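Anti-sigma-I factor RsgI2 (Clostridium thermocellum, PDB 4B9P) probably holds the sigma factor SigI2 inactive until its extracellular family 3 carbohydrate-binding module, the part described here, senses cellulose outside the cell. Local coordinates at residues 36-39 with 40-43; 63-66 with 67-71; 132-136 with 137-141. All coordinates share one frame; numbering follows the deposited sequence.

Contact 1. Residues 36-39 with 40-43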
ATOM      1  N   PRO A  36       4.185  -4.221 -21.812  1.00 24.20           N
ATOM      2  CA  PRO A  36       5.038  -3.619 -20.769  1.00 23.67           C
ATOM      3  C   PRO A  36       4.266  -2.490 -20.108  1.00 23.77           C
ATOM      4  O   PRO A  36       3.455  -1.821 -20.746  1.00 27.94           O
ATOM      5  CB  PRO A  36       6.237  -3.050 -21.566  1.00 27.34           C
ATOM      6  CG  PRO A  36       6.208  -3.852 -22.855  1.00 29.79           C
ATOM      7  CD  PRO A  36       4.738  -4.045 -23.156  1.00 27.92           C
ATOM      8  N   ILE A  37       4.533  -2.269 -18.827  1.00 21.40           N
ATOM      9  CA  ILE A  37       3.878  -1.213 -18.070  1.00 21.67           C
ATOM     10  C   ILE A  37       4.954  -0.269 -17.533  1.00 21.34           C
ATOM     11  O   ILE A  37       5.907  -0.699 -16.896  1.00 23.69           O
ATOM     12  CB  ILE A  37       3.068  -1.806 -16.898  1.00 22.33           C
ATOM     13  CG1 ILE A  37       1.928  -2.681 -17.452  1.00 22.99           C
ATOM     14  CG2 ILE A  37       2.521  -0.680 -15.967  1.00 24.88           C
ATOM     15  CD1 ILE A  37       1.276  -3.591 -16.431  1.00 23.50           C
ATOM     16  N   THR A  38       4.818   1.016 -17.817  1.00 21.08           N
ATOM     17  CA  THR A  38       5.764   1.988 -17.280  1.00 21.46           C
ATOM     18  C   THR A  38       5.445   2.225 -15.790  1.00 19.74           C
ATOM     19  O   THR A  38       4.355   2.694 -15.454  1.00 20.95           O
ATOM     20  CB  THR A  38       5.659   3.304 -18.079  1.00 23.50           C
ATOM     21  OG1 THR A  38       5.994   3.033 -19.445  1.00 27.91           O
ATOM     22  CG2 THR A  38       6.582   4.399 -17.503  1.00 24.52           C
ATOM     23  N   LEU A  39       6.392   1.917 -14.891  1.00 19.10           N
ATOM     24  CA  LEU A  39       6.083   1.917 -13.472  1.00 19.25           C
ATOM     25  C   LEU A  39       5.694   3.296 -12.958  1.00 19.09           C
ATOM     26  O   LEU A  39       4.855   3.402 -12.087  1.00 19.13           O
ATOM     27  CB  LEU A  39       7.242   1.344 -12.672  1.00 19.45           C
ATOM     28  CG  LEU A  39       7.342  -0.176 -12.739  1.00 21.16           C
ATOM     29  CD1 LEU A  39       8.662  -0.569 -12.156  1.00 24.08           C
ATOM     30  CD2 LEU A  39       6.190  -0.841 -11.957  1.00 22.08           C
ATOM     31  N   SER A  40       6.298   4.362 -13.477  1.00 19.40           N
ATOM     32  CA  SER A  40       5.965   5.697 -12.995  1.00 21.01           C
ATOM     33  C   SER A  40       4.477   6.031 -13.191  1.00 20.49           C
ATOM     34  O   SER A  40       3.954   6.919 -12.522  1.00 21.94           O
ATOM     35  CB  SER A  40       6.845   6.757 -13.651  1.00 21.90           C
ATOM     36  OG  SER A  40       6.574   6.813 -15.046  1.00 23.55           O
ATOM     37  N   GLU A  41       3.813   5.352 -14.131  1.00 20.65           N
ATOM     38  CA  GLU A  41       2.372   5.531 -14.365  1.00 21.36           C
ATOM     39  C   GLU A  41       1.457   4.753 -13.415  1.00 20.12           C
ATOM     40  O   GLU A  41       0.239   4.908 -13.491  1.00 21.52           O
ATOM     41  CB  GLU A  41       2.038   5.151 -15.805  1.00 23.58           C
ATOM     42  CG  GLU A  41       2.677   6.110 -16.831  1.00 26.99           C
ATOM     43  CD  GLU A  41       2.107   7.534 -16.682  1.00 35.66           C
ATOM     44  OE1 GLU A  41       0.908   7.733 -16.977  1.00 39.39           O
ATOM     45  OE2 GLU A  41       2.838   8.450 -16.228  1.00 41.07           O
ATOM     46  N   VAL A  42       2.040   3.958 -12.530  1.00 19.06           N
ATOM     47  CA  VAL A  42       1.251   3.056 -11.688  1.00 17.79           C
ATOM     48  C   VAL A  42       1.124   3.634 -10.288  1.00 17.21           C
ATOM     49  O   VAL A  42       2.125   4.097  -9.717  1.00 18.45           O
ATOM     50  CB  VAL A  42       1.952   1.701 -11.557  1.00 19.13           C
ATOM     51  CG1 VAL A  42       1.184   0.775 -10.637  1.00 20.07           C
ATOM     52  CG2 VAL A  42       2.078   1.081 -12.935  1.00 20.37           C
ATOM     53  N   LYS A  43      -0.086   3.616  -9.738  1.00 17.11           N
ATOM     54  CA  LYS A  43      -0.326   3.990  -8.336  1.00 16.73           C
ATOM     55  C   LYS A  43      -1.082   2.841  -7.686  1.00 17.05           C
ATOM     56  O   LYS A  43      -1.969   2.223  -8.291  1.00 19.56           O
ATOM     57  CB  LYS A  43      -1.178   5.251  -8.261  1.00 18.20           C
ATOM     58  CG  LYS A  43      -0.573   6.471  -8.929  1.00 20.23           C
ATOM     59  CD  LYS A  43       0.723   6.921  -8.287  1.00 20.78           C
ATOM     60  CE  LYS A  43       1.284   8.146  -9.014  1.00 22.64           C
ATOM     61  NZ  LYS A  43       2.630   8.517  -8.485  1.00 21.26           N
TER
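Ile-37 and Val-42 meet methyl to methyl across a short 3-10 turn, the CG2 atoms of the two residues lying 3.5 Å apart and the side chains crossing at about a right angle. In Ile-37 the CG2 methyl stands opposite the backbone N while CG1, at chi1 -64°, turns back beside that nitrogen, which presents the short branch to Val-42. Val-42 answers with the methyl lying beside its own backbone N, and the same CG2 also rests 3.7 Å from Leu-39 O. This is the tight half of the contact: both residues are buried, and so is Leu-39, whose CB bond points away from the following residues and whose side chain packs on Phe-92, Ala-96 and Leu-99.

The turn itself is closed by two successive i to i+3 hydrogen bonds. Glu-41 N reaches Thr-38 O at 3.0 Å, and Val-42 N reaches Leu-39 O at 2.9 Å in the straighter of the two bonds, with an N-H...O angle of 161°.

The other side is looser and faces solvent. Exposed Thr-38 touches Ser-40 through its CG2 methyl, 3.4 Å from Ser-40 OG, so the pair meets as methyl against hydroxyl. Glu-41 lays CB 3.4 Å from Thr-38 O, then bends at chi2 and carries its carboxylate away to hydrogen-bond through OE1 with Ser-157 OG.

Within the fold, the turn joins strand 37-38, which pairs with strand 98-99, to strand 42-48 in the middle of a five-stranded antiparallel sheet. Phe-92 of the adjacent strand 84-92 also packs on Val-42, while Leu-29 and Asn-31 of strand 25-31, in the other large sheet, touch Val-42 and Ile-37 respectively.

Contact 2. Residues 63-66 with 67-71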
ATOM      1  N   SER A  63      12.394  -3.161  -1.361  1.00 18.90           N
ATOM      2  CA  SER A  63      11.702  -3.610  -2.577  1.00 18.66           C
ATOM      3  C   SER A  63      12.701  -4.399  -3.373  1.00 18.70           C
ATOM      4  O   SER A  63      13.910  -4.146  -3.266  1.00 18.71           O
ATOM      5  CB  SER A  63      11.253  -2.405  -3.375  1.00 18.44           C
ATOM      6  OG  SER A  63      10.698  -2.811  -4.602  1.00 19.53           O
ATOM      7  N   ASN A  64      12.233  -5.336  -4.202  1.00 18.57           N
ATOM      8  CA  ASN A  64      13.136  -6.043  -5.102  1.00 19.75           C
ATOM      9  C   ASN A  64      13.735  -5.125  -6.165  1.00 20.53           C
ATOM     10  O   ASN A  64      14.752  -5.497  -6.762  1.00 23.30           O
ATOM     11  CB  ASN A  64      12.441  -7.260  -5.743  1.00 20.09           C
ATOM     12  CG  ASN A  64      11.299  -6.885  -6.671  1.00 20.37           C
ATOM     13  OD1 ASN A  64      10.563  -5.950  -6.412  1.00 19.67           O
ATOM     14  ND2 ASN A  64      11.157  -7.608  -7.757  1.00 24.89           N
ATOM     15  N   ILE A  65      13.180  -3.917  -6.372  1.00 19.25           N
ATOM     16  CA  ILE A  65      13.808  -2.937  -7.282  1.00 19.40           C
ATOM     17  C   ILE A  65      14.564  -1.849  -6.536  1.00 19.89           C
ATOM     18  O   ILE A  65      15.099  -0.930  -7.151  1.00 21.16           O
ATOM     19  CB  ILE A  65      12.818  -2.341  -8.298  1.00 21.54           C
ATOM     20  CG1 ILE A  65      11.759  -1.458  -7.635  1.00 20.39           C
ATOM     21  CG2 ILE A  65      12.177  -3.471  -9.102  1.00 22.55           C
ATOM     22  CD1 ILE A  65      10.872  -0.707  -8.636  1.00 22.17           C
ATOM     23  N   THR A  66      14.660  -2.044  -5.220  1.00 20.32           N
ATOM     24  CA  THR A  66      15.253  -1.131  -4.219  1.00 20.79           C
ATOM     25  C   THR A  66      14.337   0.031  -3.871  1.00 19.58           C
ATOM     26  O   THR A  66      13.614   0.568  -4.712  1.00 20.06           O
ATOM     27  CB  THR A  66      16.704  -0.664  -4.499  1.00 20.90           C
ATOM     28  OG1 THR A  66      16.726   0.383  -5.496  1.00 22.07           O
ATOM     29  CG2 THR A  66      17.616  -1.852  -4.880  1.00 23.57           C
ATOM     30  N   SER A  67      14.410   0.438  -2.612  1.00 19.97           N
ATOM     31  CA  SER A  67      13.455   1.403  -2.088  1.00 20.19           C
ATOM     32  C   SER A  67      13.573   2.787  -2.720  1.00 18.96           C
ATOM     33  O   SER A  67      12.596   3.541  -2.719  1.00 20.27           O
ATOM     34  CB  SER A  67      13.583   1.461  -0.566  1.00 21.40           C
ATOM     35  OG  SER A  67      14.855   1.951  -0.241  1.00 24.01           O
ATOM     36  N   SER A  68      14.729   3.112  -3.286  1.00 20.00           N
ATOM     37  CA  SER A  68      14.893   4.412  -3.890  1.00 20.45           C
ATOM     38  C   SER A  68      14.057   4.595  -5.139  1.00 18.97           C
ATOM     39  O   SER A  68      13.906   5.716  -5.577  1.00 20.12           O
ATOM     40  CB  SER A  68      16.374   4.719  -4.168  1.00 22.59           C
ATOM     41  OG  SER A  68      17.003   3.587  -4.751  1.00 25.39           O
ATOM     42  N   LYS A  69      13.509   3.522  -5.685  1.00 18.33           N
ATOM     43  CA  LYS A  69      12.608   3.605  -6.847  1.00 17.83           C
ATOM     44  C   LYS A  69      11.124   3.685  -6.473  1.00 17.51           C
ATOM     45  O   LYS A  69      10.262   3.809  -7.344  1.00 18.72           O
ATOM     46  CB  LYS A  69      12.867   2.429  -7.854  1.00 19.08           C
ATOM     47  CG  LYS A  69      14.259   2.542  -8.467  1.00 22.07           C
ATOM     48  CD  LYS A  69      14.544   1.393  -9.409  1.00 24.20           C
ATOM     49  CE  LYS A  69      15.971   1.543  -9.951  1.00 29.26           C
ATOM     50  NZ  LYS A  69      16.265   0.549 -10.986  1.00 30.77           N
ATOM     51  N   ILE A  70      10.838   3.596  -5.169  1.00 17.71           N
ATOM     52  CA  ILE A  70       9.482   3.566  -4.646  1.00 17.75           C
ATOM     53  C   ILE A  70       9.146   4.915  -4.038  1.00 17.72           C
ATOM     54  O   ILE A  70      10.003   5.511  -3.377  1.00 19.09           O
ATOM     55  CB  ILE A  70       9.359   2.458  -3.522  1.00 18.88           C
ATOM     56  CG1 ILE A  70       9.811   1.085  -4.030  1.00 20.57           C
ATOM     57  CG2 ILE A  70       7.924   2.446  -3.040  1.00 20.06           C
ATOM     58  CD1 ILE A  70       9.094   0.599  -5.313  1.00 22.53           C
ATOM     59  N   THR A  71       7.912   5.363  -4.242  1.00 17.83           N
ATOM     60  CA  THR A  71       7.394   6.539  -3.548  1.00 19.14           C
ATOM     61  C   THR A  71       6.183   6.113  -2.701  1.00 18.20           C
ATOM     62  O   THR A  71       5.482   5.173  -3.062  1.00 19.03           O
ATOM     63  CB  THR A  71       6.966   7.654  -4.533  1.00 19.89           C
ATOM     64  OG1 THR A  71       5.807   7.253  -5.261  1.00 21.11           O
ATOM     65  CG2 THR A  71       8.065   7.922  -5.542  1.00 22.63           C
TER
HETATM   66  O   HOH W   1      15.291  -1.813  -0.803  0.56 21.48           O
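Ser-63 to Thr-66 form a type I beta turn that runs straight into a 3-10 turn at Ser-67 to Lys-69, where Lys-69 N bonds to Thr-66 O at 3.1 Å and brings the chain round to Ile-70. Inside this double bend Ile-65 lays its CD1 methyl against two residues, 3.8 Å from Lys-69 CB and 4.0 Å from Ile-70 CD1. Its CG1 branch lies between the backbone N and the carbonyl carbon (chi1 67°), which swings the end of the chain toward the second turn; the two isoleucines then cross nearly perpendicularly. Ile-70 also packs against the first turn, with CG1 3.8 Å from Ser-63 CB. The extended lysine chain runs past the backbone of Ile-65, CD approaching Ile-65 O to 3.3 Å.

The polar groups bind mostly to backbone. Buried Ser-63 OG accepts from Ile-65 N at 3.2 Å in an ST turn and is satisfied as well by Glu-106 O on strand 104-111. Thr-66 OG1 gives its proton to Ile-65 O at 2.7 Å, in the carbonyl plane and on a lone pair. A water accepts from Ser-63 N and, weakly, from Ser-67 N, bridging the two backbone N-H groups.

Two hydroxyls therefore work on the backbone: the serine holds the N-H of Ile-65, the threonine its carbonyl, which should restrain the peptide groups on both sides of Ile-65. This connection between strands 56-63 and 70-81, in separate sheets, combines a small apolar cluster of Ile-65, Ile-70 and Phe-92 with a solvent-facing side at Thr-66 and Ser-68.

Contact 3. Residues 132-136 with 137-141. With CA (calcium ion), chain B.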
ATOM      1  N   ASP A 132      -6.385   1.161  14.923  1.00 16.25           N
ATOM      2  CA  ASP A 132      -7.276   0.012  14.936  1.00 15.87           C
ATOM      3  C   ASP A 132      -7.356  -0.517  13.516  1.00 16.21           C
ATOM      4  O   ASP A 132      -7.812   0.219  12.618  1.00 16.28           O
ATOM      5  CB  ASP A 132      -8.656   0.452  15.422  1.00 16.60           C
ATOM      6  CG  ASP A 132      -9.660  -0.641  15.292  1.00 17.84           C
ATOM      7  OD1 ASP A 132     -10.326  -0.781  14.232  1.00 19.12           O
ATOM      8  OD2 ASP A 132      -9.819  -1.381  16.279  1.00 21.95           O
ATOM      9  N   GLN A 133      -6.948  -1.773  13.285  1.00 16.24           N
ATOM     10  CA  GLN A 133      -6.870  -2.269  11.899  1.00 16.06           C
ATOM     11  C   GLN A 133      -8.168  -2.840  11.369  1.00 16.22           C
ATOM     12  O   GLN A 133      -8.355  -2.878  10.169  1.00 16.97           O
ATOM     13  CB  GLN A 133      -5.772  -3.329  11.750  1.00 16.73           C
ATOM     14  CG  GLN A 133      -4.387  -2.810  12.114  1.00 17.89           C
ATOM     15  CD  GLN A 133      -3.280  -3.570  11.461  1.00 15.93           C
ATOM     16  OE1 GLN A 133      -2.918  -3.245  10.324  1.00 16.91           O
ATOM     17  NE2 GLN A 133      -2.778  -4.618  12.109  1.00 17.34           N
ATOM     18  N   ASN A 134      -9.047  -3.348  12.220  1.00 16.92           N
ATOM     19  CA  ASN A 134     -10.249  -3.980  11.670  1.00 18.92           C
ATOM     20  C   ASN A 134     -11.193  -2.947  11.056  1.00 18.61           C
ATOM     21  O   ASN A 134     -12.063  -3.322  10.268  1.00 21.46           O
ATOM     22  CB  ASN A 134     -10.951  -4.769  12.767  1.00 23.06           C
ATOM     23  CG  ASN A 134     -10.180  -5.993  13.172  1.00 28.99           C
ATOM     24  OD1 ASN A 134      -9.838  -6.170  14.334  1.00 37.41           O
ATOM     25  ND2 ASN A 134      -9.880  -6.833  12.206  1.00 27.19           N
ATOM     26  N   SER A 135     -10.964  -1.669  11.335  1.00 16.33           N
ATOM     27  CA  SER A 135     -11.691  -0.551  10.732  1.00 16.30           C
ATOM     28  C   SER A 135     -11.059  -0.099   9.407  1.00 15.40           C
ATOM     29  O   SER A 135     -11.353   1.002   8.932  1.00 16.50           O
ATOM     30  CB  SER A 135     -11.737   0.628  11.727  1.00 16.50           C
ATOM     31  OG  SER A 135     -10.424   0.958  12.179  1.00 15.96           O
ATOM     32  N   ASP A 136     -10.140  -0.895   8.852  1.00 16.54           N
ATOM     33  CA  ASP A 136      -9.405  -0.503   7.645  1.00 16.29           C
ATOM     34  C   ASP A 136      -9.837  -1.356   6.464  1.00 15.57           C
ATOM     35  O   ASP A 136      -9.621  -2.582   6.474  1.00 16.66           O
ATOM     36  CB  ASP A 136      -7.889  -0.643   7.844  1.00 15.33           C
ATOM     37  CG  ASP A 136      -7.367   0.210   8.992  1.00 15.95           C
ATOM     38  OD1 ASP A 136      -8.093   1.139   9.425  1.00 15.75           O
ATOM     39  OD2 ASP A 136      -6.201  -0.014   9.374  1.00 15.90           O
ATOM     40  N   TYR A 137     -10.376  -0.710   5.437  1.00 15.90           N
ATOM     41  CA  TYR A 137     -10.898  -1.412   4.267  1.00 16.15           C
ATOM     42  C   TYR A 137      -9.918  -2.413   3.702  1.00 16.41           C
ATOM     43  O   TYR A 137     -10.303  -3.523   3.368  1.00 17.47           O
ATOM     44  CB  TYR A 137     -11.299  -0.393   3.229  1.00 16.71           C
ATOM     45  CG  TYR A 137     -11.826  -0.984   1.938  1.00 17.22           C
ATOM     46  CD1 TYR A 137     -13.146  -1.418   1.857  1.00 18.86           C
ATOM     47  CD2 TYR A 137     -11.035  -1.063   0.803  1.00 17.72           C
ATOM     48  CE1 TYR A 137     -13.649  -1.914   0.676  1.00 20.39           C
ATOM     49  CE2 TYR A 137     -11.536  -1.589  -0.394  1.00 17.81           C
ATOM     50  CZ  TYR A 137     -12.843  -1.988  -0.450  1.00 20.20           C
ATOM     51  OH  TYR A 137     -13.369  -2.516  -1.594  1.00 21.05           O
ATOM     52  N   SER A 138      -8.660  -2.032   3.542  1.00 16.04           N
ATOM     53  CA  SER A 138      -7.710  -2.908   2.866  1.00 16.35           C
ATOM     54  C   SER A 138      -7.099  -3.988   3.739  1.00 16.12           C
ATOM     55  O   SER A 138      -6.389  -4.837   3.215  1.00 17.15           O
ATOM     56  CB  SER A 138      -6.588  -2.079   2.224  1.00 16.13           C
ATOM     57  OG  SER A 138      -7.093  -1.224   1.211  1.00 16.98           O
ATOM     58  N   PHE A 139      -7.351  -3.954   5.052  1.00 16.76           N
ATOM     59  CA  PHE A 139      -6.712  -4.899   5.975  1.00 17.16           C
ATOM     60  C   PHE A 139      -7.163  -6.347   5.789  1.00 16.32           C
ATOM     61  O   PHE A 139      -8.350  -6.616   5.607  1.00 18.11           O
ATOM     62  CB  PHE A 139      -7.024  -4.429   7.402  1.00 17.43           C
ATOM     63  CG  PHE A 139      -6.478  -5.294   8.493  1.00 16.71           C
ATOM     64  CD1 PHE A 139      -5.091  -5.487   8.632  1.00 17.35           C
ATOM     65  CD2 PHE A 139      -7.340  -5.861   9.418  1.00 17.89           C
ATOM     66  CE1 PHE A 139      -4.575  -6.258   9.677  1.00 17.64           C
ATOM     67  CE2 PHE A 139      -6.829  -6.605  10.482  1.00 18.26           C
ATOM     68  CZ  PHE A 139      -5.438  -6.799  10.600  1.00 17.79           C
ATOM     69  N   ASN A 140      -6.210  -7.265   5.862  1.00 16.51           N
ATOM     70  CA  ASN A 140      -6.458  -8.695   5.836  1.00 16.94           C
ATOM     71  C   ASN A 140      -6.014  -9.274   7.174  1.00 17.81           C
ATOM     72  O   ASN A 140      -4.837  -9.329   7.460  1.00 17.76           O
ATOM     73  CB  ASN A 140      -5.620  -9.281   4.677  1.00 17.74           C
ATOM     74  CG  ASN A 140      -5.746 -10.781   4.546  1.00 18.35           C
ATOM     75  OD1 ASN A 140      -6.151 -11.501   5.481  1.00 19.25           O
ATOM     76  ND2 ASN A 140      -5.373 -11.284   3.370  1.00 20.26           N
ATOM     77  N   ASN A 141      -6.969  -9.664   7.997  1.00 19.21           N
ATOM     78  CA  ASN A 141      -6.645 -10.123   9.333  1.00 20.02           C
ATOM     79  C   ASN A 141      -6.120 -11.534   9.458  1.00 20.71           C
ATOM     80  O   ASN A 141      -5.823 -11.973  10.588  1.00 23.48           O
ATOM     81  CB  ASN A 141      -7.815  -9.903  10.320  1.00 24.17           C
ATOM     82  CG  ASN A 141      -8.991 -10.825  10.087  1.00 28.16           C
ATOM     83  OD1 ASN A 141      -8.924 -11.790   9.333  1.00 27.68           O
ATOM     84  ND2 ASN A 141     -10.088 -10.516  10.750  1.00 34.87           N
TER
HETATM   85 CA    CA B1167      -8.330   2.281  11.545  1.00 15.38          CA
HETATM   86  O   HOH W   2      -9.035  -9.193  13.431  1.00 49.13           O
HETATM   87  O   HOH W   3     -10.742  -5.125   6.173  0.55 22.23           O
HETATM   88  O   HOH W   4      -5.900   1.910  11.228  1.00 17.00           O
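Phe-139 takes the CB of Gln-133 squarely over its ring, 3.5 Å from the centroid and only 5° off the normal, a CH-pi contact. From there the chain runs outward over the CE1 side of the ring, its amide tilted 39° to the aromatic plane and its NE2 bonded beyond to Thr-17 O. At the ring edge, in plane, Asn-134 ND2 lies 3.5 Å from Phe-139 CE2; the same ND2 gives a proton to a water that Asn-141 ND2 also reaches weakly.

Two type I turns place these groups. Asp-136 N bonds to Gln-133 O, and Phe-139 N to Asp-136 O at 3.0 Å. With CG of Phe-139 opposite its backbone N (chi1 179°), the ring folds back against Gln-133.

Residues 132-136 also supply three of the calcium ligands. Asp-132 O, Ser-135 OG and Asp-136 OD1 bind the ion, the last at 2.4 Å, and a water bound to the metal donates to Asp-136 OD2 at 2.7 Å. Thr-49 and Asp-51 complete the residues of the site. In the second shell, Asp-132 OD1 accepts the Ser-135 hydroxyl proton at 2.7 Å on its anti lone pair.

With its proton given to that carboxylate, Ser-135 OG probably faces the ion with a lone pair, and the acidic ligands probably offset its charge. Calcium thus ties this loop to the Thr-49 and Asp-51 region, while Phe-139 packs against Gln-133 and Asn-134 of the same loop.

Along the chain the three contacts follow in series, each a local bend within the one CBM3 module. Contacts 1 and 2 are neighbours, with centres 13 Å apart, and touch where Leu-39 CD1 meets Ile-65 CD1 at 4.2 Å. They lead into strands 42-48 and 70-81 of the same five-stranded sheet, and both pack on Phe-92 of strand 84-92, which lies between those two. Contact 3 lies across the centre of the chain, about 27 Å from contact 1 and 25 Å from contact 2, centre to centre. Its Phe-139 and Ser-138 rest on strand 42-48, the strand that contact 1 begins. The module thus has two hydrogen-bonded turns sharing an apolar patch on one side of its centre and a calcium-binding loop on the other.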